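Local coordinates for alpha-1,3-glucanase (Streptomyces thermodiastaticus, PDB 7C7D), which hydrolyses alpha-1,3-glucan as a thermostable endo-type glycosidase of family GH87, the catalytic unit being built from a beta-sandwich-like domain and a right-handed beta-helix, at residues T165-L169 with S266-V270; V319-Q325 with E343-D349; F502-S506 with Q533-P537. All coordinates share one frame. Where two conformers were deposited one is given. Numbering follows the deposited sequence.

In the fold
From the N terminus, the chain first builds an antiparallel beta domain, whose strand 163-169 supplies one half of interaction 1. That contact closes when the chain, already in the parallel beta-helix, reaches 266-270, so it ties the two domains together. Interaction 2 opens later, at 319-325, and joins it to 343-349 on the next turn of the helix; interaction 3 does the same between 502-506 and 533-537, near the C-terminal end. The three loops follow in series, without nesting or crossing. Interactions 1 and 2 touch, R166 NH1 lying 3.3 Å from W323 CD2, whereas the centres of interactions 2 and 3 are about 35 Å apart.

Interaction 1: residues T165-L169 with S266-V270; sequences TRLLL and SWYSV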
ATOM      1  N   THR A 165      -2.366 -13.582   7.969  1.00 14.02           N
ATOM      2  CA  THR A 165      -2.340 -15.029   7.887  1.00 13.86           C
ATOM      3  C   THR A 165      -3.594 -15.484   7.155  1.00 13.70           C
ATOM      4  O   THR A 165      -4.668 -14.895   7.322  1.00 15.02           O
ATOM      5  CB  THR A 165      -2.228 -15.639   9.293  1.00 15.87           C
ATOM      6  OG1 THR A 165      -2.121 -17.059   9.189  1.00 17.66           O
ATOM      7  CG2 THR A 165      -3.426 -15.268  10.169  1.00 15.83           C
ATOM      8  N   ARG A 166      -3.455 -16.508   6.315  1.00 14.96           N
ATOM      9  CA  ARG A 166      -4.544 -16.915   5.440  1.00 16.51           C
ATOM     10  C   ARG A 166      -4.787 -18.413   5.523  1.00 16.91           C
ATOM     11  O   ARG A 166      -3.912 -19.195   5.907  1.00 18.08           O
ATOM     12  CB  ARG A 166      -4.294 -16.504   3.982  1.00 16.75           C
ATOM     13  CG  ARG A 166      -3.208 -17.303   3.279  1.00 16.94           C
ATOM     14  CD  ARG A 166      -3.063 -16.891   1.816  1.00 17.35           C
ATOM     15  NE  ARG A 166      -2.032 -17.670   1.136  1.00 17.22           N
ATOM     16  CZ  ARG A 166      -1.798 -17.639  -0.171  1.00 17.08           C
ATOM     17  NH1 ARG A 166      -2.530 -16.872  -0.967  1.00 17.39           N
ATOM     18  NH2 ARG A 166      -0.837 -18.394  -0.687  1.00 19.18           N
ATOM     19  N   LEU A 167      -5.992 -18.809   5.118  1.00 18.30           N
ATOM     20  CA  LEU A 167      -6.388 -20.207   5.156  1.00 21.86           C
ATOM     21  C   LEU A 167      -7.540 -20.412   4.187  1.00 20.72           C
ATOM     22  O   LEU A 167      -8.501 -19.635   4.196  1.00 21.06           O
ATOM     23  CB  LEU A 167      -6.847 -20.564   6.574  1.00 28.13           C
ATOM     24  CG  LEU A 167      -7.052 -22.020   6.980  1.00 32.55           C
ATOM     25  CD1 LEU A 167      -5.906 -22.884   6.487  1.00 33.87           C
ATOM     26  CD2 LEU A 167      -7.190 -22.109   8.490  1.00 33.35           C
ATOM     27  N   LEU A 168      -7.438 -21.441   3.351  1.00 22.85           N
ATOM     28  CA  LEU A 168      -8.614 -21.928   2.647  1.00 24.31           C
ATOM     29  C   LEU A 168      -9.520 -22.614   3.660  1.00 27.78           C
ATOM     30  O   LEU A 168      -9.053 -23.404   4.486  1.00 29.61           O
ATOM     31  CB  LEU A 168      -8.207 -22.924   1.559  1.00 25.50           C
ATOM     32  CG  LEU A 168      -7.452 -22.365   0.350  1.00 25.90           C
ATOM     33  CD1 LEU A 168      -6.850 -23.487  -0.485  1.00 26.29           C
ATOM     34  CD2 LEU A 168      -8.356 -21.490  -0.505  1.00 26.90           C
ATOM     35  N   LEU A 169     -10.816 -22.303   3.615  1.00 29.06           N
ATOM     36  CA  LEU A 169     -11.716 -22.835   4.635  1.00 31.65           C
ATOM     37  C   LEU A 169     -12.045 -24.310   4.432  1.00 35.53           C
ATOM     38  O   LEU A 169     -12.511 -24.957   5.375  1.00 36.85           O
ATOM     39  CB  LEU A 169     -13.002 -22.011   4.704  1.00 31.74           C
ATOM     40  CG  LEU A 169     -12.849 -20.565   5.185  1.00 32.05           C
ATOM     41  CD1 LEU A 169     -14.162 -19.812   5.027  1.00 33.46           C
ATOM     42  CD2 LEU A 169     -12.359 -20.507   6.623  1.00 32.75           C
ATOM     43  N   SER A 266      -2.829 -18.113  -6.802  1.00 15.66           N
ATOM     44  CA  SER A 266      -1.913 -17.701  -5.748  1.00 15.75           C
ATOM     45  C   SER A 266      -2.182 -18.370  -4.405  1.00 14.92           C
ATOM     46  O   SER A 266      -1.371 -18.210  -3.487  1.00 16.54           O
ATOM     47  CB  SER A 266      -1.952 -16.184  -5.596  1.00 16.38           C
ATOM     48  OG  SER A 266      -3.224 -15.783  -5.125  1.00 17.43           O
ATOM     49  N   TRP A 267      -3.290 -19.092  -4.252  1.00 15.80           N
ATOM     50  CA  TRP A 267      -3.524 -19.880  -3.052  1.00 16.92           C
ATOM     51  C   TRP A 267      -3.052 -21.319  -3.198  1.00 18.51           C
ATOM     52  O   TRP A 267      -3.126 -22.078  -2.228  1.00 20.06           O
ATOM     53  CB  TRP A 267      -5.007 -19.845  -2.658  1.00 17.01           C
ATOM     54  CG  TRP A 267      -5.456 -18.482  -2.206  1.00 16.62           C
ATOM     55  CD1 TRP A 267      -5.522 -17.343  -2.965  1.00 17.12           C
ATOM     56  CD2 TRP A 267      -5.891 -18.110  -0.891  1.00 16.79           C
ATOM     57  NE1 TRP A 267      -5.975 -16.293  -2.204  1.00 17.24           N
ATOM     58  CE2 TRP A 267      -6.211 -16.736  -0.930  1.00 17.08           C
ATOM     59  CE3 TRP A 267      -6.047 -18.805   0.314  1.00 18.26           C
ATOM     60  CZ2 TRP A 267      -6.683 -16.046   0.186  1.00 16.96           C
ATOM     61  CZ3 TRP A 267      -6.514 -18.111   1.428  1.00 18.19           C
ATOM     62  CH2 TRP A 267      -6.827 -16.746   1.353  1.00 17.98           C
ATOM     63  N   TYR A 268      -2.550 -21.702  -4.369  1.00 17.70           N
ATOM     64  CA  TYR A 268      -2.159 -23.081  -4.649  1.00 18.95           C
ATOM     65  C   TYR A 268      -0.703 -23.235  -5.050  1.00 19.09           C
ATOM     66  O   TYR A 268      -0.042 -24.174  -4.595  1.00 20.39           O
ATOM     67  CB  TYR A 268      -3.043 -23.662  -5.760  1.00 20.52           C
ATOM     68  CG  TYR A 268      -4.512 -23.565  -5.459  1.00 23.19           C
ATOM     69  CD1 TYR A 268      -5.107 -24.387  -4.512  1.00 25.73           C
ATOM     70  CD2 TYR A 268      -5.309 -22.635  -6.112  1.00 23.87           C
ATOM     71  CE1 TYR A 268      -6.458 -24.294  -4.233  1.00 26.90           C
ATOM     72  CE2 TYR A 268      -6.654 -22.534  -5.838  1.00 24.83           C
ATOM     73  CZ  TYR A 268      -7.225 -23.365  -4.899  1.00 26.82           C
ATOM     74  OH  TYR A 268      -8.571 -23.257  -4.629  1.00 29.28           O
ATOM     75  N   SER A 269      -0.195 -22.362  -5.917  1.00 17.84           N
ATOM     76  CA  SER A 269       1.190 -22.415  -6.374  1.00 17.66           C
ATOM     77  C   SER A 269       1.973 -21.361  -5.606  1.00 16.50           C
ATOM     78  O   SER A 269       1.830 -20.165  -5.869  1.00 16.76           O
ATOM     79  CB  SER A 269       1.262 -22.161  -7.877  1.00 17.81           C
ATOM     80  OG  SER A 269       0.441 -23.075  -8.589  1.00 18.47           O
ATOM     81  N   VAL A 270       2.812 -21.801  -4.673  1.00 16.47           N
ATOM     82  CA  VAL A 270       3.422 -20.905  -3.695  1.00 16.14           C
ATOM     83  C   VAL A 270       4.939 -21.020  -3.788  1.00 15.86           C
ATOM     84  O   VAL A 270       5.504 -22.087  -3.515  1.00 16.86           O
ATOM     85  CB  VAL A 270       2.927 -21.198  -2.270  1.00 17.12           C
ATOM     86  CG1 VAL A 270       3.569 -20.232  -1.288  1.00 17.40           C
ATOM     87  CG2 VAL A 270       1.406 -21.090  -2.208  1.00 18.30           C
TER
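Two hydrogen bonds from the R166 guanidinium converge on one carbonyl oxygen and fasten the N-terminal antiparallel beta domain to the parallel beta-helix: NH2 of R166 donates to O of S266 at 2.9 Å (N-H...O angle 148°), and NH1 of R166 reaches the same S266 O at 3.1 Å (137°). V270 CG2 lies at the guanidinium edge, 3.8 Å from R166 NH2. The side chain arrives extended, chi2 and chi3 both t, and lies along the indole of W267. CZ of R166 sits 4.3 Å from the centroid of the five-membered ring of W267, 18° off the normal, a cation-pi contact; CD of R166 lies 3.7 Å from the centroid of the six-membered ring, 11° off the normal, a CH-pi contact. The guanidinium also makes a cation-pi contact with W323, whose ring meets that of W267 edge-to-face.

With the nearest CA atoms, those of L168 and W267, 7.9 Å apart, side chains alone bridge the domain interface. Farther out the contact is apolar. The hydroxyl of Y268 bonds to the carbonyl of S199, while its ring flanks L168: CD1 of L168 is 3.9 Å from CE1 of Y268, and CD2 of L168 is 3.6 Å from CE3 of W267.

Interaction 2: residues V319-Q325 with E343-D349; sequences VSGMWIQ and ENNRILD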
ATOM      1  N   VAL A 319       2.215  -8.330 -14.579  1.00 12.61           N
ATOM      2  CA  VAL A 319       2.213  -9.041 -13.305  1.00 12.18           C
ATOM      3  C   VAL A 319       0.773  -9.032 -12.814  1.00 11.77           C
ATOM      4  O   VAL A 319       0.213  -7.958 -12.577  1.00 12.82           O
ATOM      5  CB  VAL A 319       3.120  -8.359 -12.266  1.00 12.95           C
ATOM      6  CG1 VAL A 319       3.048  -9.085 -10.931  1.00 13.54           C
ATOM      7  CG2 VAL A 319       4.553  -8.262 -12.770  1.00 14.03           C
ATOM      8  N   SER A 320       0.160 -10.210 -12.683  1.00 12.55           N
ATOM      9  CA  SER A 320      -1.258 -10.253 -12.350  1.00 13.59           C
ATOM     10  C   SER A 320      -1.618 -11.503 -11.555  1.00 13.49           C
ATOM     11  O   SER A 320      -1.006 -12.561 -11.711  1.00 13.92           O
ATOM     12  CB  SER A 320      -2.125 -10.168 -13.613  1.00 14.92           C
ATOM     13  OG  SER A 320      -1.871 -11.256 -14.486  1.00 15.95           O
ATOM     14  N   GLY A 321      -2.651 -11.371 -10.725  1.00 12.97           N
ATOM     15  CA  GLY A 321      -3.147 -12.492  -9.949  1.00 13.56           C
ATOM     16  C   GLY A 321      -2.181 -13.008  -8.907  1.00 13.47           C
ATOM     17  O   GLY A 321      -2.307 -14.157  -8.479  1.00 14.56           O
ATOM     18  N   MET A 322      -1.226 -12.189  -8.475  1.00 12.82           N
ATOM     19  CA  MET A 322      -0.179 -12.623  -7.565  1.00 12.44           C
ATOM     20  C   MET A 322      -0.534 -12.319  -6.118  1.00 12.31           C
ATOM     21  O   MET A 322      -1.302 -11.403  -5.816  1.00 13.44           O
ATOM     22  CB  MET A 322       1.140 -11.914  -7.882  1.00 13.24           C
ATOM     23  CG  MET A 322       1.609 -12.054  -9.319  1.00 14.30           C
ATOM     24  SD  MET A 322       2.164 -13.710  -9.776  1.00 14.78           S
ATOM     25  CE  MET A 322       3.534 -13.939  -8.645  1.00 14.72           C
ATOM     26  N   TRP A 323       0.074 -13.093  -5.219  1.00 11.82           N
ATOM     27  CA  TRP A 323       0.066 -12.826  -3.785  1.00 11.88           C
ATOM     28  C   TRP A 323       1.521 -12.644  -3.376  1.00 11.45           C
ATOM     29  O   TRP A 323       2.306 -13.594  -3.459  1.00 12.48           O
ATOM     30  CB  TRP A 323      -0.535 -14.021  -3.054  1.00 12.97           C
ATOM     31  CG  TRP A 323      -0.617 -13.888  -1.577  1.00 13.36           C
ATOM     32  CD1 TRP A 323       0.408 -13.993  -0.671  1.00 14.22           C
ATOM     33  CD2 TRP A 323      -1.804 -13.665  -0.818  1.00 14.92           C
ATOM     34  NE1 TRP A 323      -0.078 -13.825   0.606  1.00 14.84           N
ATOM     35  CE2 TRP A 323      -1.433 -13.625   0.541  1.00 15.70           C
ATOM     36  CE3 TRP A 323      -3.151 -13.481  -1.157  1.00 17.47           C
ATOM     37  CZ2 TRP A 323      -2.364 -13.428   1.562  1.00 18.08           C
ATOM     38  CZ3 TRP A 323      -4.069 -13.279  -0.144  1.00 20.40           C
ATOM     39  CH2 TRP A 323      -3.670 -13.249   1.198  1.00 19.94           C
ATOM     40  N   ILE A 324       1.881 -11.433  -2.953  1.00 10.85           N
ATOM     41  CA  ILE A 324       3.263 -11.070  -2.649  1.00 10.94           C
ATOM     42  C   ILE A 324       3.311 -10.674  -1.183  1.00 10.92           C
ATOM     43  O   ILE A 324       2.544  -9.802  -0.756  1.00 11.55           O
ATOM     44  CB  ILE A 324       3.727  -9.896  -3.527  1.00 11.60           C
ATOM     45  CG1 ILE A 324       3.531 -10.209  -5.014  1.00 12.91           C
ATOM     46  CG2 ILE A 324       5.167  -9.507  -3.208  1.00 12.82           C
ATOM     47  CD1 ILE A 324       4.241 -11.438  -5.502  1.00 16.32           C
ATOM     48  N   GLN A 325       4.185 -11.320  -0.407  1.00 11.48           N
ATOM     49  CA  GLN A 325       4.145 -11.126   1.032  1.00 11.11           C
ATOM     50  C   GLN A 325       5.512 -11.394   1.651  1.00 10.79           C
ATOM     51  O   GLN A 325       6.265 -12.244   1.178  1.00 11.58           O
ATOM     52  CB  GLN A 325       3.095 -12.062   1.646  1.00 11.38           C
ATOM     53  CG  GLN A 325       2.861 -11.870   3.120  1.00 11.92           C
ATOM     54  CD  GLN A 325       1.816 -12.822   3.679  1.00 13.02           C
ATOM     55  OE1 GLN A 325       1.546 -13.886   3.105  1.00 15.13           O
ATOM     56  NE2 GLN A 325       1.222 -12.443   4.804  1.00 13.52           N
ATOM     57  N   GLU A 343      -1.467  -5.623 -12.145  1.00 11.72           N
ATOM     58  CA  GLU A 343      -2.895  -5.563 -11.876  1.00 12.07           C
ATOM     59  C   GLU A 343      -3.385  -6.794 -11.130  1.00 12.14           C
ATOM     60  O   GLU A 343      -2.885  -7.906 -11.313  1.00 13.00           O
ATOM     61  CB  GLU A 343      -3.705  -5.407 -13.178  1.00 14.20           C
ATOM     62  CG  GLU A 343      -3.555  -6.609 -14.098  1.00 16.96           C
ATOM     63  CD  GLU A 343      -4.247  -6.441 -15.438  1.00 20.68           C
ATOM     64  OE1 GLU A 343      -4.986  -5.455 -15.631  1.00 21.99           O
ATOM     65  OE2 GLU A 343      -4.036  -7.310 -16.311  1.00 23.98           O
ATOM     66  N   ASN A 344      -4.398  -6.575 -10.295  1.00 12.19           N
ATOM     67  CA  ASN A 344      -5.102  -7.664  -9.615  0.68 12.70           C
ATOM     68  C   ASN A 344      -4.163  -8.499  -8.751  1.00 12.34           C
ATOM     69  O   ASN A 344      -4.226  -9.729  -8.746  1.00 13.24           O
ATOM     70  CB  ASN A 344      -5.888  -8.542 -10.590  0.68 14.80           C
ATOM     71  CG  ASN A 344      -6.882  -7.749 -11.397  0.68 16.97           C
ATOM     72  OD1 ASN A 344      -6.774  -7.662 -12.617  0.68 22.61           O
ATOM     73  ND2 ASN A 344      -7.853  -7.154 -10.718  0.68 16.84           N
ATOM     74  N   ASN A 345      -3.287  -7.823  -8.012  1.00 11.54           N
ATOM     75  CA  ASN A 345      -2.369  -8.481  -7.095  1.00 11.54           C
ATOM     76  C   ASN A 345      -2.675  -8.057  -5.668  1.00 10.90           C
ATOM     77  O   ASN A 345      -3.345  -7.050  -5.424  1.00 11.60           O
ATOM     78  CB  ASN A 345      -0.916  -8.121  -7.403  1.00 12.06           C
ATOM     79  CG  ASN A 345      -0.548  -8.387  -8.843  1.00 11.22           C
ATOM     80  OD1 ASN A 345      -0.488  -9.533  -9.269  1.00 12.19           O
ATOM     81  ND2 ASN A 345      -0.306  -7.326  -9.602  1.00 11.74           N
ATOM     82  N   ARG A 346      -2.158  -8.843  -4.729  1.00 11.45           N
ATOM     83  CA  ARG A 346      -2.140  -8.504  -3.316  1.00 11.55           C
ATOM     84  C   ARG A 346      -0.689  -8.353  -2.899  1.00 11.90           C
ATOM     85  O   ARG A 346       0.137  -9.221  -3.202  1.00 13.80           O
ATOM     86  CB  ARG A 346      -2.783  -9.600  -2.466  1.00 13.84           C
ATOM     87  CG  ARG A 346      -4.030 -10.188  -3.058  1.00 15.51           C
ATOM     88  CD  ARG A 346      -5.172  -9.185  -3.065  1.00 15.31           C
ATOM     89  NE  ARG A 346      -6.278  -9.711  -3.859  1.00 18.02           N
ATOM     90  CZ  ARG A 346      -7.086 -10.685  -3.448  1.00 18.83           C
ATOM     91  NH1 ARG A 346      -6.935 -11.212  -2.239  1.00 19.45           N
ATOM     92  NH2 ARG A 346      -8.044 -11.132  -4.245  1.00 19.58           N
ATOM     93  N   ILE A 347      -0.378  -7.250  -2.226  1.00 11.33           N
ATOM     94  CA  ILE A 347       0.956  -7.009  -1.694  1.00 10.65           C
ATOM     95  C   ILE A 347       0.775  -6.714  -0.211  1.00 11.02           C
ATOM     96  O   ILE A 347       0.213  -5.674   0.158  1.00 11.85           O
ATOM     97  CB  ILE A 347       1.681  -5.865  -2.422  1.00 11.78           C
ATOM     98  CG1 ILE A 347       1.762  -6.167  -3.922  1.00 13.75           C
ATOM     99  CG2 ILE A 347       3.085  -5.674  -1.852  1.00 13.84           C
ATOM    100  CD1 ILE A 347       2.259  -5.006  -4.779  1.00 14.66           C
ATOM    101  N   LEU A 348       1.227  -7.637   0.640  1.00 11.68           N
ATOM    102  CA  LEU A 348       0.936  -7.597   2.064  1.00 11.94           C
ATOM    103  C   LEU A 348       2.223  -7.759   2.846  1.00 10.84           C
ATOM    104  O   LEU A 348       3.083  -8.568   2.484  1.00 12.29           O
ATOM    105  CB  LEU A 348       0.027  -8.751   2.477  1.00 14.35           C
ATOM    106  CG  LEU A 348      -1.202  -8.940   1.603  1.00 17.67           C
ATOM    107  CD1 LEU A 348      -1.900 -10.216   1.979  1.00 20.66           C
ATOM    108  CD2 LEU A 348      -2.120  -7.763   1.784  1.00 18.17           C
ATOM    109  N   ASP A 349       2.330  -7.030   3.953  1.00 11.05           N
ATOM    110  CA  ASP A 349       3.384  -7.274   4.941  1.00 10.57           C
ATOM    111  C   ASP A 349       4.777  -7.180   4.303  1.00 10.69           C
ATOM    112  O   ASP A 349       5.517  -8.163   4.196  1.00 12.03           O
ATOM    113  CB  ASP A 349       3.217  -8.647   5.613  1.00 12.21           C
ATOM    114  CG  ASP A 349       1.837  -8.875   6.193  1.00 12.74           C
ATOM    115  OD1 ASP A 349       1.254  -7.942   6.787  1.00 13.20           O
ATOM    116  OD2 ASP A 349       1.350 -10.021   6.084  1.00 14.45           O
TER
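Two successive turns of the right-handed parallel beta-helix stack here, and side-chain rotamers reinforce the backbone ladder. The axes of strands 323-325 and 346-348 approach to 4.8 Å, their N-to-C directions 12° apart, with W323, I324 and Q325 opposite R346, I347 and L348. Along these strands the ladder is R346 N to M322 O (2.9 Å), I324 N to R346 O (2.8 Å) and L348 N to I324 O (2.9 Å).

Earlier, E343 N donates to V319 O at 2.9 Å. Where the strands break, at G321 and N344 with positive phi (66° and 59°), N345 takes over. Its m rotamer turns the amide back toward 319-325, so that ND2 of N345 donates to V319 O at 3.1 Å and OD1 of N345 accepts from M322 N at 2.9 Å, spanning the interrupted pairing.

W323, R346, Q325 and L348 share one face of the sheet. The t chi1 of W323 and m chi1 of L348 bring CZ2 of W323 to 3.3 Å from CD1 of L348, while CG of R346 lies 3.9 Å from CE3 of W323. R346 makes a salt bridge with E196 of the N-terminal domain, and W323 receives R166 of that domain in a cation-pi contact. On the reverse face, I347 (chi1 m) brings its CG1 to 4.2 Å from CB of I324, whose own end leads away from 343-349.

Q325 is extended, chi1 and chi2 t, and its amide is held at both ends: OE1 of Q325 accepts from W323 NE1 at 3.0 Å, and NE2 of Q325 donates to D349 OD2 at 2.7 Å.

Interaction 3: residues F502-S506 with Q533-P537; sequences FEFVS and QAEAP
This is a parallel strand pairing between consecutive turns of the right-handed beta-helix, near its C-terminal end, that gives way to a turn within 533-537. E503 pairs with Q533 (CA-CA 4.6 Å) and F504 with A534 (4.9 Å); the vector from CA of F502 to CA of S506 lies 25° from that of CA of Q533 to CA of A536. Residues 502-505 are extended, whereas E535 breaks the strand with phi/psi of -127/-2°. Q533 N donates to F502 O at 2.8 Å and F504 N to Q533 O at 2.9 Å. F504 O then receives E535 N at 2.8 Å and, weakly, A536 N at 3.3 Å, so the bend brings two successive amides to one carbonyl.

E503 and Q533, both t at chi1, lie on one face; F504 (m) and A534 lie on the other. NE2 of Q533 donates to E535 OE1 at 2.8 Å, and that oxygen is only 3.8 Å from E503 OE2, a close pair of like charges; E503 OE1 accepts from the amide of G472. CB of A536 points at 502-506, 3.6 Å from V505 C. One water donates to F504 O and A536 O; a second accepts from S506 N at 2.8 Å and donates to E535 O at 2.8 Å.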
ATOM      1  N   PHE A 502      -6.348  19.236   2.721  1.00 10.59           N
ATOM      2  CA  PHE A 502      -5.382  19.599   1.689  1.00 10.23           C
ATOM      3  C   PHE A 502      -4.242  20.382   2.324  1.00 11.44           C
ATOM      4  O   PHE A 502      -4.486  21.321   3.088  1.00 13.50           O
ATOM      5  CB  PHE A 502      -6.034  20.477   0.615  1.00 11.31           C
ATOM      6  CG  PHE A 502      -7.153  19.807  -0.136  1.00 11.68           C
ATOM      7  CD1 PHE A 502      -6.884  18.915  -1.163  1.00 11.89           C
ATOM      8  CD2 PHE A 502      -8.479  20.088   0.172  1.00 12.06           C
ATOM      9  CE1 PHE A 502      -7.908  18.304  -1.859  1.00 12.88           C
ATOM     10  CE2 PHE A 502      -9.513  19.478  -0.526  1.00 12.90           C
ATOM     11  CZ  PHE A 502      -9.222  18.578  -1.539  1.00 13.36           C
ATOM     12  N   GLU A 503      -3.002  20.015   1.994  1.00 10.69           N
ATOM     13  CA  GLU A 503      -1.827  20.710   2.497  1.00 11.35           C
ATOM     14  C   GLU A 503      -0.955  21.152   1.333  1.00 11.32           C
ATOM     15  O   GLU A 503      -0.690  20.371   0.414  1.00 12.37           O
ATOM     16  CB  GLU A 503      -1.016  19.799   3.423  1.00 12.30           C
ATOM     17  CG  GLU A 503       0.280  20.436   3.897  1.00 13.89           C
ATOM     18  CD  GLU A 503       1.193  19.489   4.647  1.00 16.81           C
ATOM     19  OE1 GLU A 503       0.952  18.261   4.651  1.00 16.89           O
ATOM     20  OE2 GLU A 503       2.177  19.992   5.230  1.00 20.11           O
ATOM     21  N   PHE A 504      -0.525  22.408   1.371  1.00 10.89           N
ATOM     22  CA  PHE A 504       0.391  22.962   0.383  1.00 11.77           C
ATOM     23  C   PHE A 504       1.599  23.470   1.149  1.00 12.00           C
ATOM     24  O   PHE A 504       1.466  24.320   2.032  1.00 13.06           O
ATOM     25  CB  PHE A 504      -0.312  24.058  -0.421  1.00 12.74           C
ATOM     26  CG  PHE A 504      -1.604  23.584  -1.008  1.00 13.24           C
ATOM     27  CD1 PHE A 504      -1.603  22.678  -2.048  1.00 13.73           C
ATOM     28  CD2 PHE A 504      -2.817  23.954  -0.455  1.00 16.22           C
ATOM     29  CE1 PHE A 504      -2.787  22.190  -2.569  1.00 14.42           C
ATOM     30  CE2 PHE A 504      -4.003  23.469  -0.966  1.00 17.07           C
ATOM     31  CZ  PHE A 504      -3.990  22.593  -2.034  1.00 15.89           C
ATOM     32  N   VAL A 505       2.767  22.902   0.865  1.00 11.08           N
ATOM     33  CA  VAL A 505       3.915  23.105   1.734  1.00 11.65           C
ATOM     34  C   VAL A 505       5.174  23.070   0.883  1.00 11.40           C
ATOM     35  O   VAL A 505       5.213  22.445  -0.178  1.00 12.36           O
ATOM     36  CB  VAL A 505       3.928  22.041   2.861  1.00 12.94           C
ATOM     37  CG1 VAL A 505       4.133  20.639   2.294  1.00 14.50           C
ATOM     38  CG2 VAL A 505       4.972  22.356   3.924  1.00 14.80           C
ATOM     39  N   SER A 506       6.208  23.756   1.352  1.00 12.51           N
ATOM     40  CA  SER A 506       7.562  23.574   0.844  1.00 12.76           C
ATOM     41  C   SER A 506       8.314  22.951   2.014  1.00 13.08           C
ATOM     42  O   SER A 506       8.819  23.648   2.896  1.00 13.86           O
ATOM     43  CB  SER A 506       8.143  24.897   0.389  1.00 13.51           C
ATOM     44  OG  SER A 506       9.324  24.703  -0.367  1.00 14.43           O
ATOM     45  N   GLN A 533      -4.428  23.697   4.521  1.00 11.91           N
ATOM     46  CA  GLN A 533      -3.269  24.049   5.331  1.00 12.15           C
ATOM     47  C   GLN A 533      -2.213  24.564   4.353  1.00 12.31           C
ATOM     48  O   GLN A 533      -1.538  23.774   3.689  1.00 12.80           O
ATOM     49  CB  GLN A 533      -2.792  22.818   6.092  1.00 13.76           C
ATOM     50  CG  GLN A 533      -1.600  23.039   7.005  1.00 15.20           C
ATOM     51  CD  GLN A 533      -1.199  21.770   7.732  1.00 15.32           C
ATOM     52  OE1 GLN A 533      -2.033  21.104   8.352  1.00 17.06           O
ATOM     53  NE2 GLN A 533       0.078  21.426   7.659  1.00 16.60           N
ATOM     54  N   ALA A 534      -2.113  25.888   4.228  1.00 12.00           N
ATOM     55  CA  ALA A 534      -1.261  26.537   3.234  1.00 12.60           C
ATOM     56  C   ALA A 534      -0.033  27.116   3.924  1.00 13.02           C
ATOM     57  O   ALA A 534      -0.132  28.093   4.676  1.00 15.26           O
ATOM     58  CB  ALA A 534      -2.024  27.624   2.484  1.00 14.78           C
ATOM     59  N   GLU A 535       1.126  26.523   3.651  1.00 12.93           N
ATOM     60  CA  GLU A 535       2.367  26.913   4.294  1.00 14.58           C
ATOM     61  C   GLU A 535       3.482  27.238   3.315  1.00 14.25           C
ATOM     62  O   GLU A 535       4.580  27.597   3.750  1.00 15.16           O
ATOM     63  CB  GLU A 535       2.830  25.815   5.252  1.00 18.74           C
ATOM     64  CG  GLU A 535       1.842  25.575   6.355  1.00 23.91           C
ATOM     65  CD  GLU A 535       2.309  24.510   7.299  1.00 29.82           C
ATOM     66  OE1 GLU A 535       2.057  23.325   7.011  1.00 31.48           O
ATOM     67  OE2 GLU A 535       2.952  24.857   8.310  1.00 34.20           O
ATOM     68  N   ALA A 536       3.253  27.094   2.038  1.00 14.89           N
ATOM     69  CA  ALA A 536       4.201  27.509   1.022  1.00 15.81           C
ATOM     70  C   ALA A 536       3.740  28.813   0.395  1.00 13.39           C
ATOM     71  O   ALA A 536       2.542  29.097   0.362  1.00 14.05           O
ATOM     72  CB  ALA A 536       4.270  26.462  -0.089  1.00 16.34           C
ATOM     73  N   PRO A 537       4.655  29.632  -0.114  1.00 13.06           N
ATOM     74  CA  PRO A 537       4.243  30.723  -1.002  1.00 14.05           C
ATOM     75  C   PRO A 537       3.706  30.145  -2.302  1.00 13.71           C
ATOM     76  O   PRO A 537       3.954  28.988  -2.645  1.00 14.62           O
ATOM     77  CB  PRO A 537       5.544  31.495  -1.238  1.00 15.36           C
ATOM     78  CG  PRO A 537       6.621  30.457  -1.065  1.00 17.43           C
ATOM     79  CD  PRO A 537       6.122  29.508  -0.015  1.00 15.54           C
TER
HETATM   80  O   HOH W   1       0.608  27.083   0.476  1.00 27.92           O
HETATM   81  O   HOH W   2       6.459  25.603   3.466  1.00 15.47           O